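Local coordinates for glycosylation Associate Protein 2 (Streptococcus agalactiae serotype V, PDB 6OYC) that probably acts in the accessory Sec system, forming a complex with Gap1 and Gap3 that is linked to glycosylation and secretion of a serine-rich adhesin, at residues F184-L188 and H258-G264; T268-E274 and F284-F288; T451-A456 and K481-W487. The contacts are given in a common frame with arbitrary orientation. Residues are numbered along the deposited sequence.

In the fold
Contacts 1 and 2 touch, whereas contact 3 is remote. Contact 1 pairs two strands of an antiparallel sheet. Contact 2 sets the loop that follows it against strand 283-289 of the mixed eight-stranded sheet in the alpha/beta-hydrolase-like part. Arg263 NE reaches Phe269 O at 3.0 Å, a probable hydrogen bond. Contact 3 lies at the far end of that mixed sheet. All three are partly buried. Contact 2's centre is nearest the chain centre, about 5 Å away, and contact 3's farthest, about 27 Å. Contact 1 is rich in water and charge. Contact 2 has a beta turn and packing of Met285 and aromatic rings. Contact 3 is parallel, with one apolar face buried and its last strand largely exposed.

Contact 1: F184-L188 and H258-G264; sequences FYNEL and HRRNGRG
Phe184 leads into strand 185-188, which runs antiparallel to strand 258-262, the axes 4.6 Å apart at 155°. The Phe184 p rotamer brings one ring face under Asn261 CB, 4.3 Å from the ring centroid, a CH-pi contact. Tyr185 and Gly262 form a hydrogen-bonded pair: Gly262 N to Tyr185 O is 2.8 Å, and Tyr185 N to Gly262 O is weak at 3.3 Å. The Tyr185 ring (m) takes Gly264 CA 3.5 Å from its centroid. A CB on either glycine would clash. This is antiparallel pairing of strands 185-195 and 251-262 in a six-stranded sheet; Asn186 with Asn261 is a non-hydrogen-bonded pair. Asn186 OD1 bonds Ser181. Glu187 N to Arg260 O and Arg260 N to Glu187 O are both 2.9 Å. The Glu187 side chain (m, t) crosses Gly262, with Glu187 CD 3.6 Å from Gly262 CA. Water 1 links Glu187 OE2 to Gly264 N, water 4 Glu187 OE1 to Arg260 NH1. Arg260 also salt-bridges Glu283 and Glu308. Leu188 CD2 meets Arg259 CB at 3.8 Å.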
loop_
_atom_site.group_PDB
_atom_site.type_symbol
_atom_site.label_atom_id
_atom_site.label_comp_id
_atom_site.label_asym_id
_atom_site.label_seq_id
_atom_site.Cartn_x
_atom_site.Cartn_y
_atom_site.Cartn_z
ATOM N N PHE B 184 3.886 -17.406 -5.260
ATOM C CA PHE B 184 3.130 -16.604 -4.308
ATOM C C PHE B 184 1.670 -16.558 -4.745
ATOM O O PHE B 184 1.294 -17.102 -5.786
ATOM C CB PHE B 184 3.713 -15.189 -4.158
ATOM C CG PHE B 184 4.160 -14.550 -5.453
ATOM C CD1 PHE B 184 3.236 -14.012 -6.337
ATOM C CD2 PHE B 184 5.510 -14.472 -5.775
ATOM C CE1 PHE B 184 3.654 -13.403 -7.533
ATOM C CE2 PHE B 184 5.927 -13.881 -6.949
ATOM C CZ PHE B 184 4.995 -13.343 -7.833
ATOM N N TYR B 185 0.836 -15.925 -3.924
ATOM C CA TYR B 185 -0.554 -15.713 -4.291
ATOM C C TYR B 185 -0.637 -14.678 -5.399
ATOM O O TYR B 185 0.168 -13.739 -5.466
ATOM C CB TYR B 185 -1.369 -15.251 -3.087
ATOM C CG TYR B 185 -1.439 -16.276 -2.000
ATOM C CD1 TYR B 185 -0.443 -16.358 -1.023
ATOM C CD2 TYR B 185 -2.478 -17.194 -1.966
ATOM C CE1 TYR B 185 -0.498 -17.325 -0.025
ATOM C CE2 TYR B 185 -2.542 -18.167 -0.987
ATOM C CZ TYR B 185 -1.550 -18.224 -0.015
ATOM O OH TYR B 185 -1.634 -19.177 0.970
ATOM N N ASN B 186 -1.609 -14.865 -6.286
ATOM C CA ASN B 186 -1.858 -13.936 -7.380
ATOM C C ASN B 186 -3.154 -13.215 -7.065
ATOM O O ASN B 186 -4.230 -13.821 -7.093
ATOM C CB ASN B 186 -1.927 -14.659 -8.719
ATOM C CG ASN B 186 -0.638 -15.377 -9.039
ATOM O OD1 ASN B 186 0.272 -14.798 -9.626
ATOM N ND2 ASN B 186 -0.537 -16.638 -8.614
ATOM N N GLU B 187 -3.037 -11.932 -6.742
ATOM C CA GLU B 187 -4.170 -11.131 -6.348
ATOM C C GLU B 187 -4.761 -10.436 -7.558
ATOM O O GLU B 187 -4.039 -9.911 -8.404
ATOM C CB GLU B 187 -3.755 -10.095 -5.299
ATOM C CG GLU B 187 -3.656 -10.655 -3.910
ATOM C CD GLU B 187 -3.349 -9.597 -2.836
ATOM O OE1 GLU B 187 -2.994 -8.444 -3.175
ATOM O OE2 GLU B 187 -3.468 -9.936 -1.639
ATOM N N LEU B 188 -6.079 -10.412 -7.618
ATOM C CA LEU B 188 -6.817 -9.628 -8.587
ATOM C C LEU B 188 -7.843 -8.798 -7.833
ATOM O O LEU B 188 -8.430 -9.283 -6.863
ATOM C CB LEU B 188 -7.524 -10.542 -9.608
ATOM C CG LEU B 188 -6.594 -11.503 -10.353
ATOM C CD1 LEU B 188 -7.378 -12.575 -11.098
ATOM C CD2 LEU B 188 -5.716 -10.726 -11.315
ATOM N N HIS B 258 -6.808 -4.438 -10.996
ATOM C CA HIS B 258 -5.529 -4.518 -10.301
ATOM C C HIS B 258 -5.073 -5.958 -10.223
ATOM O O HIS B 258 -5.871 -6.855 -9.930
ATOM C CB HIS B 258 -5.628 -3.975 -8.875
ATOM C CG HIS B 258 -6.090 -2.560 -8.793
ATOM N ND1 HIS B 258 -5.217 -1.504 -8.652
ATOM C CD2 HIS B 258 -7.333 -2.023 -8.803
ATOM C CE1 HIS B 258 -5.902 -0.376 -8.588
ATOM N NE2 HIS B 258 -7.188 -0.664 -8.671
ATOM N N ARG B 259 -3.768 -6.166 -10.397
ATOM C CA ARG B 259 -3.163 -7.459 -10.104
ATOM C C ARG B 259 -1.915 -7.251 -9.258
ATOM O O ARG B 259 -1.117 -6.353 -9.533
ATOM C CB ARG B 259 -2.836 -8.223 -11.392
ATOM C CG ARG B 259 -1.763 -7.586 -12.274
ATOM C CD ARG B 259 -0.480 -8.340 -12.070
ATOM N NE ARG B 259 0.513 -7.993 -13.069
ATOM C CZ ARG B 259 1.797 -8.325 -12.984
ATOM N NH1 ARG B 259 2.242 -9.017 -11.937
ATOM N NH2 ARG B 259 2.631 -7.973 -13.944
ATOM N N ARG B 260 -1.751 -8.076 -8.219
ATOM C CA ARG B 260 -0.732 -7.855 -7.194
ATOM C C ARG B 260 -0.071 -9.165 -6.794
ATOM O O ARG B 260 -0.701 -10.232 -6.801
ATOM C CB ARG B 260 -1.337 -7.186 -5.935
ATOM C CG ARG B 260 -1.851 -5.776 -6.189
ATOM C CD ARG B 260 -2.793 -5.250 -5.093
ATOM N NE ARG B 260 -3.392 -3.984 -5.516
ATOM C CZ ARG B 260 -4.620 -3.599 -5.195
ATOM N NH1 ARG B 260 -5.376 -4.374 -4.429
ATOM N NH2 ARG B 260 -5.083 -2.432 -5.623
ATOM N N ASN B 261 1.212 -9.080 -6.431
ATOM C CA ASN B 261 1.840 -10.178 -5.698
ATOM C C ASN B 261 1.204 -10.233 -4.310
ATOM O O ASN B 261 1.287 -9.266 -3.545
ATOM C CB ASN B 261 3.349 -9.983 -5.585
ATOM C CG ASN B 261 4.080 -10.011 -6.937
ATOM O OD1 ASN B 261 3.477 -10.190 -8.011
ATOM N ND2 ASN B 261 5.394 -9.817 -6.882
ATOM N N GLY B 262 0.547 -11.350 -3.998
ATOM C CA GLY B 262 -0.248 -11.458 -2.788
ATOM C C GLY B 262 0.353 -12.386 -1.748
ATOM O O GLY B 262 1.168 -13.262 -2.055
ATOM N N ARG B 263 -0.067 -12.215 -0.502
ATOM C CA ARG B 263 0.485 -12.981 0.604
ATOM C C ARG B 263 -0.565 -13.844 1.290
ATOM O O ARG B 263 -0.287 -14.418 2.348
ATOM C CB ARG B 263 1.157 -12.027 1.598
ATOM C CG ARG B 263 2.279 -11.213 0.942
ATOM C CD ARG B 263 2.970 -10.290 1.939
ATOM N NE ARG B 263 3.995 -9.482 1.287
ATOM C CZ ARG B 263 5.270 -9.843 1.150
ATOM N NH1 ARG B 263 5.708 -11.014 1.628
ATOM N NH2 ARG B 263 6.105 -9.025 0.525
ATOM N N GLY B 264 -1.762 -13.950 0.714
ATOM C CA GLY B 264 -2.765 -14.840 1.252
ATOM C C GLY B 264 -3.243 -14.501 2.639
ATOM O O GLY B 264 -3.765 -15.380 3.330
HETATM O O HOH W 1 -3.222 -12.926 -1.459
HETATM O O HOH W 2 -1.648 -10.023 0.170
HETATM O O HOH W 3 -0.374 -7.837 -1.930
HETATM O O HOH W 4 -4.236 -6.222 -2.339
#

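Contact 2: T268-E274 and F284-F288; sequences TFLLGGE and FMTYF
Two backbone hydrogen bonds join Glu274 to Thr286: Glu274 N to Thr286 O is 2.8 Å and Thr286 N to Glu274 O 2.9 Å. They make an antiparallel hydrogen-bonded pair, CA to CA 5.2 Å, where the loop enters the mixed sheet's edge strand. Leu270 to Gly273 form a type II beta turn, closed by Gly273 N to Leu270 O at 2.9 Å. At Gly272, third in the turn (phi 91°, psi -9°), a CB would jam against the preceding carbonyl O. Thr268 N to Gly273 O, 3.0 Å, ties the loop ends. Water 7 lies 2.5 Å from Glu274 OE1 and 2.7 Å from Thr286 OG1. Glu274 salt-bridges Lys354, and Thr286 OG1 bonds His276. Water 5 connects Leu271 O, 2.8 Å, with Tyr287 OH, 2.7 Å. The Tyr287 ring (t) has Leu270 CD1 over one face. Thr268 CG2 lies 3.6 Å from Met285 CG. The Phe269 ring makes a Met-aromatic contact with Met285, SD 5.0 Å from the centroid; Phe269 CE2 to Met285 CG is 3.7 Å.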
loop_
_atom_site.group_PDB
_atom_site.type_symbol
_atom_site.label_atom_id
_atom_site.label_comp_id
_atom_site.label_asym_id
_atom_site.label_seq_id
_atom_site.Cartn_x
_atom_site.Cartn_y
_atom_site.Cartn_z
ATOM N N THR B 268 -0.761 -6.813 2.742
ATOM C CA THR B 268 -0.941 -6.193 1.439
ATOM C C THR B 268 0.361 -5.535 0.998
ATOM O O THR B 268 0.911 -4.684 1.711
ATOM C CB THR B 268 -2.069 -5.159 1.491
ATOM O OG1 THR B 268 -3.294 -5.803 1.885
ATOM C CG2 THR B 268 -2.252 -4.508 0.122
ATOM N N PHE B 269 0.837 -5.921 -0.190
ATOM C CA PHE B 269 2.114 -5.469 -0.749
ATOM C C PHE B 269 3.259 -5.985 0.110
ATOM O O PHE B 269 3.935 -6.943 -0.274
ATOM C CB PHE B 269 2.190 -3.938 -0.889
ATOM C CG PHE B 269 1.237 -3.365 -1.904
ATOM C CD1 PHE B 269 1.123 -3.929 -3.182
ATOM C CD2 PHE B 269 0.462 -2.248 -1.596
ATOM C CE1 PHE B 269 0.249 -3.383 -4.134
ATOM C CE2 PHE B 269 -0.435 -1.702 -2.545
ATOM C CZ PHE B 269 -0.534 -2.272 -3.808
ATOM N N LEU B 270 3.477 -5.379 1.275
ATOM C CA LEU B 270 4.495 -5.836 2.208
ATOM C C LEU B 270 3.877 -6.742 3.265
ATOM O O LEU B 270 2.663 -6.743 3.475
ATOM C CB LEU B 270 5.187 -4.647 2.881
ATOM C CG LEU B 270 5.865 -3.692 1.893
ATOM C CD1 LEU B 270 6.190 -2.357 2.575
ATOM C CD2 LEU B 270 7.131 -4.336 1.320
ATOM N N LEU B 271 4.739 -7.520 3.918
ATOM C CA LEU B 271 4.361 -8.262 5.108
ATOM C C LEU B 271 3.844 -7.299 6.178
ATOM O O LEU B 271 4.546 -6.362 6.582
ATOM C CB LEU B 271 5.574 -9.044 5.613
ATOM C CG LEU B 271 5.367 -10.185 6.609
ATOM C CD1 LEU B 271 4.577 -11.348 6.012
ATOM C CD2 LEU B 271 6.704 -10.662 7.139
ATOM N N GLY B 272 2.604 -7.504 6.618
ATOM C CA GLY B 272 1.971 -6.590 7.551
ATOM C C GLY B 272 1.183 -5.459 6.916
ATOM O O GLY B 272 0.475 -4.748 7.639
ATOM N N GLY B 273 1.268 -5.271 5.596
ATOM C CA GLY B 273 0.549 -4.178 4.964
ATOM C C GLY B 273 -0.958 -4.315 5.104
ATOM O O GLY B 273 -1.504 -5.410 5.238
ATOM N N GLU B 274 -1.645 -3.180 5.068
ATOM C CA GLU B 274 -3.083 -3.135 5.301
ATOM C C GLU B 274 -3.791 -2.482 4.120
ATOM O O GLU B 274 -3.300 -1.500 3.546
ATOM C CB GLU B 274 -3.408 -2.364 6.588
ATOM C CG GLU B 274 -3.042 -3.107 7.878
ATOM C CD GLU B 274 -3.631 -2.424 9.123
ATOM O OE1 GLU B 274 -2.995 -1.491 9.666
ATOM O OE2 GLU B 274 -4.747 -2.806 9.537
ATOM N N PHE B 284 -6.835 2.656 -0.533
ATOM C CA PHE B 284 -5.487 3.053 -0.164
ATOM C C PHE B 284 -4.917 1.956 0.715
ATOM O O PHE B 284 -5.651 1.136 1.278
ATOM C CB PHE B 284 -5.429 4.431 0.559
ATOM C CG PHE B 284 -6.150 4.482 1.900
ATOM C CD1 PHE B 284 -7.519 4.745 1.968
ATOM C CD2 PHE B 284 -5.448 4.321 3.097
ATOM C CE1 PHE B 284 -8.171 4.816 3.201
ATOM C CE2 PHE B 284 -6.095 4.397 4.337
ATOM C CZ PHE B 284 -7.452 4.639 4.390
ATOM N N MET B 285 -3.598 1.933 0.823
ATOM C CA MET B 285 -2.937 0.952 1.665
ATOM C C MET B 285 -2.049 1.656 2.681
ATOM O O MET B 285 -1.573 2.772 2.453
ATOM C CB MET B 285 -2.109 -0.035 0.834
ATOM C CG MET B 285 -2.978 -1.022 0.092
ATOM S SD MET B 285 -3.706 -0.277 -1.357
ATOM C CE MET B 285 -4.404 -1.753 -2.129
ATOM N N THR B 286 -1.816 0.990 3.805
ATOM C CA THR B 286 -0.956 1.542 4.835
ATOM C C THR B 286 0.011 0.473 5.301
ATOM O O THR B 286 -0.318 -0.712 5.342
ATOM C CB THR B 286 -1.778 2.082 6.037
ATOM O OG1 THR B 286 -2.553 1.023 6.602
ATOM C CG2 THR B 286 -2.718 3.202 5.599
ATOM N N TYR B 287 1.218 0.903 5.640
ATOM C CA TYR B 287 2.187 0.041 6.294
ATOM C C TYR B 287 2.656 0.728 7.566
ATOM O O TYR B 287 2.930 1.931 7.559
ATOM C CB TYR B 287 3.384 -0.257 5.389
ATOM C CG TYR B 287 4.397 -1.108 6.112
ATOM C CD1 TYR B 287 4.164 -2.455 6.307
ATOM C CD2 TYR B 287 5.553 -0.548 6.651
ATOM C CE1 TYR B 287 5.051 -3.234 6.977
ATOM C CE2 TYR B 287 6.459 -1.320 7.335
ATOM C CZ TYR B 287 6.200 -2.665 7.496
ATOM O OH TYR B 287 7.088 -3.454 8.168
ATOM N N PHE B 288 2.767 -0.030 8.655
ATOM C CA PHE B 288 3.098 0.572 9.943
ATOM C C PHE B 288 4.139 -0.261 10.680
ATOM O O PHE B 288 3.964 -1.472 10.840
ATOM C CB PHE B 288 1.835 0.737 10.795
ATOM C CG PHE B 288 2.099 1.061 12.248
ATOM C CD1 PHE B 288 2.579 2.314 12.625
ATOM C CD2 PHE B 288 1.822 0.126 13.235
ATOM C CE1 PHE B 288 2.798 2.618 13.977
ATOM C CE2 PHE B 288 2.029 0.423 14.583
ATOM C CZ PHE B 288 2.520 1.673 14.954
HETATM O O HOH W 5 7.240 -5.719 6.656
HETATM O O HOH W 6 0.878 -2.111 8.705
HETATM O O HOH W 7 -1.105 -0.262 8.513
#

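Contact 3: T451-A456 and K481-W487; sequences TTFALA and KILGRGW
Phe453, Leu455 and Ile482 form the apolar centre, all on one face of the sheet. Phe453 (m) places CD1 3.8 Å from Ile482 CG1. Leu455 (chi1 t, chi2 t) brings CD1 4.4 Å from Ile482 CG2. Helix 467-473 packs on this face: Phe468 touches both Leu455 and Ile482. The backbones run parallel, axes 4.8 Å apart at 11°. Phe453 is level with Ile482, CA to CA 4.6 Å, and Ala454 with Leu483, CA to CA 5.2 Å. Three firm hydrogen bonds set this register. Phe453 N to Lys481 O is 2.8 Å, Leu483 N to Phe453 O is 2.8 Å, and Leu455 N to Leu483 O is 3.0 Å. A fourth, Arg485 N to Leu455 O at 2.9 Å, is weak, with an angle of 118°. Strand 452-458, helix 467-473 and strand 482-487 make a beta-alpha-beta crossover at the edge of the mixed sheet, in keeping with the alpha/beta-hydrolase clan. Strand 482-487 is the outermost strand of the sheet within this chain. Strand 388-392 flanks strand 452-458 on its other side. On the opposite face lie Ala454, Ala456, Leu483 and Arg485, and helix 495-514 packs there. Trp501 of that helix touches Ala456 and Arg485. The Trp487 ring turns back, so that its NE1 is 4.1 Å from Ala456 CB. At the start of the pairing the contact becomes polar. Thr452 CA lies 3.5 Å from Lys481 O, a CA-H...O contact. Thr451 OG1 bonds Pro386 O. The Lys481 side chain runs along the strand end, with CE 3.4 Å from Thr451 O.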
loop_
_atom_site.group_PDB
_atom_site.type_symbol
_atom_site.label_atom_id
_atom_site.label_comp_id
_atom_site.label_asym_id
_atom_site.label_seq_id
_atom_site.Cartn_x
_atom_site.Cartn_y
_atom_site.Cartn_z
ATOM N N THR B 451 1.523 22.919 14.399
ATOM C CA THR B 451 2.256 22.551 13.189
ATOM C C THR B 451 3.312 23.573 12.782
ATOM O O THR B 451 3.052 24.779 12.756
ATOM C CB THR B 451 1.296 22.352 12.007
ATOM O OG1 THR B 451 0.125 21.638 12.424
ATOM C CG2 THR B 451 1.989 21.576 10.912
ATOM N N THR B 452 4.488 23.065 12.412
ATOM C CA THR B 452 5.506 23.797 11.666
ATOM C C THR B 452 5.674 23.167 10.282
ATOM O O THR B 452 5.622 21.942 10.148
ATOM C CB THR B 452 6.850 23.764 12.408
ATOM O OG1 THR B 452 6.660 24.135 13.782
ATOM C CG2 THR B 452 7.868 24.688 11.748
ATOM N N PHE B 453 5.894 23.985 9.247
ATOM C CA PHE B 453 6.050 23.486 7.880
ATOM C C PHE B 453 7.497 23.617 7.421
ATOM O O PHE B 453 8.049 24.721 7.403
ATOM C CB PHE B 453 5.140 24.228 6.898
ATOM C CG PHE B 453 3.681 23.932 7.075
ATOM C CD1 PHE B 453 2.934 24.618 8.017
ATOM C CD2 PHE B 453 3.052 22.975 6.294
ATOM C CE1 PHE B 453 1.581 24.354 8.181
ATOM C CE2 PHE B 453 1.699 22.706 6.455
ATOM C CZ PHE B 453 0.964 23.393 7.396
ATOM N N ALA B 454 8.097 22.496 7.038
ATOM C CA ALA B 454 9.359 22.488 6.317
ATOM C C ALA B 454 9.031 22.286 4.849
ATOM O O ALA B 454 8.495 21.241 4.469
ATOM C CB ALA B 454 10.285 21.384 6.816
ATOM N N LEU B 455 9.341 23.276 4.029
ATOM C CA LEU B 455 8.832 23.314 2.669
ATOM C C LEU B 455 9.975 23.594 1.709
ATOM O O LEU B 455 10.658 24.614 1.834
ATOM C CB LEU B 455 7.742 24.372 2.553
ATOM C CG LEU B 455 6.792 24.294 1.379
ATOM C CD1 LEU B 455 5.472 24.902 1.820
ATOM C CD2 LEU B 455 7.371 25.047 0.198
ATOM N N ALA B 456 10.188 22.690 0.764
ATOM C CA ALA B 456 11.049 22.947 -0.378
ATOM C C ALA B 456 10.182 23.075 -1.620
ATOM O O ALA B 456 9.223 22.317 -1.793
ATOM C CB ALA B 456 12.082 21.835 -0.560
ATOM N N LYS B 481 5.763 30.009 11.079
ATOM C CA LYS B 481 5.188 28.670 10.987
ATOM C C LYS B 481 5.583 27.949 9.699
ATOM O O LYS B 481 5.639 26.715 9.687
ATOM C CB LYS B 481 3.665 28.735 11.127
ATOM C CG LYS B 481 3.168 28.382 12.529
ATOM C CD LYS B 481 1.690 28.004 12.537
ATOM C CE LYS B 481 1.268 27.414 13.884
ATOM N NZ LYS B 481 1.446 28.375 15.023
ATOM N N ILE B 482 5.883 28.677 8.623
ATOM C CA ILE B 482 6.262 28.070 7.348
ATOM C C ILE B 482 7.691 28.446 7.026
ATOM O O ILE B 482 7.980 29.612 6.736
ATOM C CB ILE B 482 5.348 28.501 6.204
ATOM C CG1 ILE B 482 3.991 27.894 6.393
ATOM C CG2 ILE B 482 5.863 28.023 4.877
ATOM C CD1 ILE B 482 2.985 28.944 6.339
ATOM N N LEU B 483 8.561 27.454 6.980
ATOM C CA LEU B 483 9.954 27.643 6.599
ATOM C C LEU B 483 10.108 27.192 5.151
ATOM O O LEU B 483 10.174 25.993 4.870
ATOM C CB LEU B 483 10.868 26.850 7.522
ATOM C CG LEU B 483 10.814 27.132 9.025
ATOM C CD1 LEU B 483 12.187 26.910 9.619
ATOM C CD2 LEU B 483 10.335 28.546 9.323
ATOM N N GLY B 484 10.164 28.150 4.235
ATOM C CA GLY B 484 10.456 27.824 2.859
ATOM C C GLY B 484 11.941 27.631 2.625
ATOM O O GLY B 484 12.780 27.996 3.443
ATOM N N ARG B 485 12.254 27.004 1.491
ATOM C CA ARG B 485 13.624 26.958 0.974
ATOM C C ARG B 485 13.477 26.692 -0.527
ATOM O O ARG B 485 13.391 25.541 -0.953
ATOM C CB ARG B 485 14.487 25.904 1.642
ATOM C CG ARG B 485 15.781 25.620 0.875
ATOM C CD ARG B 485 16.960 25.224 1.761
ATOM N NE ARG B 485 18.096 24.811 0.937
ATOM C CZ ARG B 485 19.198 24.221 1.396
ATOM N NH1 ARG B 485 19.336 23.963 2.692
ATOM N NH2 ARG B 485 20.162 23.884 0.547
ATOM N N GLY B 486 13.418 27.770 -1.304
ATOM C CA GLY B 486 13.218 27.639 -2.731
ATOM C C GLY B 486 14.478 27.218 -3.463
ATOM O O GLY B 486 15.597 27.552 -3.079
ATOM N N TRP B 487 14.281 26.448 -4.529
ATOM C CA TRP B 487 15.348 26.098 -5.452
ATOM C C TRP B 487 14.926 26.540 -6.849
ATOM O O TRP B 487 13.740 26.739 -7.133
ATOM C CB TRP B 487 15.679 24.590 -5.421
ATOM C CG TRP B 487 15.902 24.018 -4.023
ATOM C CD1 TRP B 487 15.074 24.148 -2.940
ATOM C CD2 TRP B 487 17.016 23.228 -3.571
ATOM N NE1 TRP B 487 15.602 23.498 -1.844
ATOM C CE2 TRP B 487 16.791 22.923 -2.206
ATOM C CE3 TRP B 487 18.178 22.749 -4.182
ATOM C CZ2 TRP B 487 17.688 22.163 -1.449
ATOM C CZ3 TRP B 487 19.070 21.998 -3.424
ATOM C CH2 TRP B 487 18.817 21.708 -2.076
#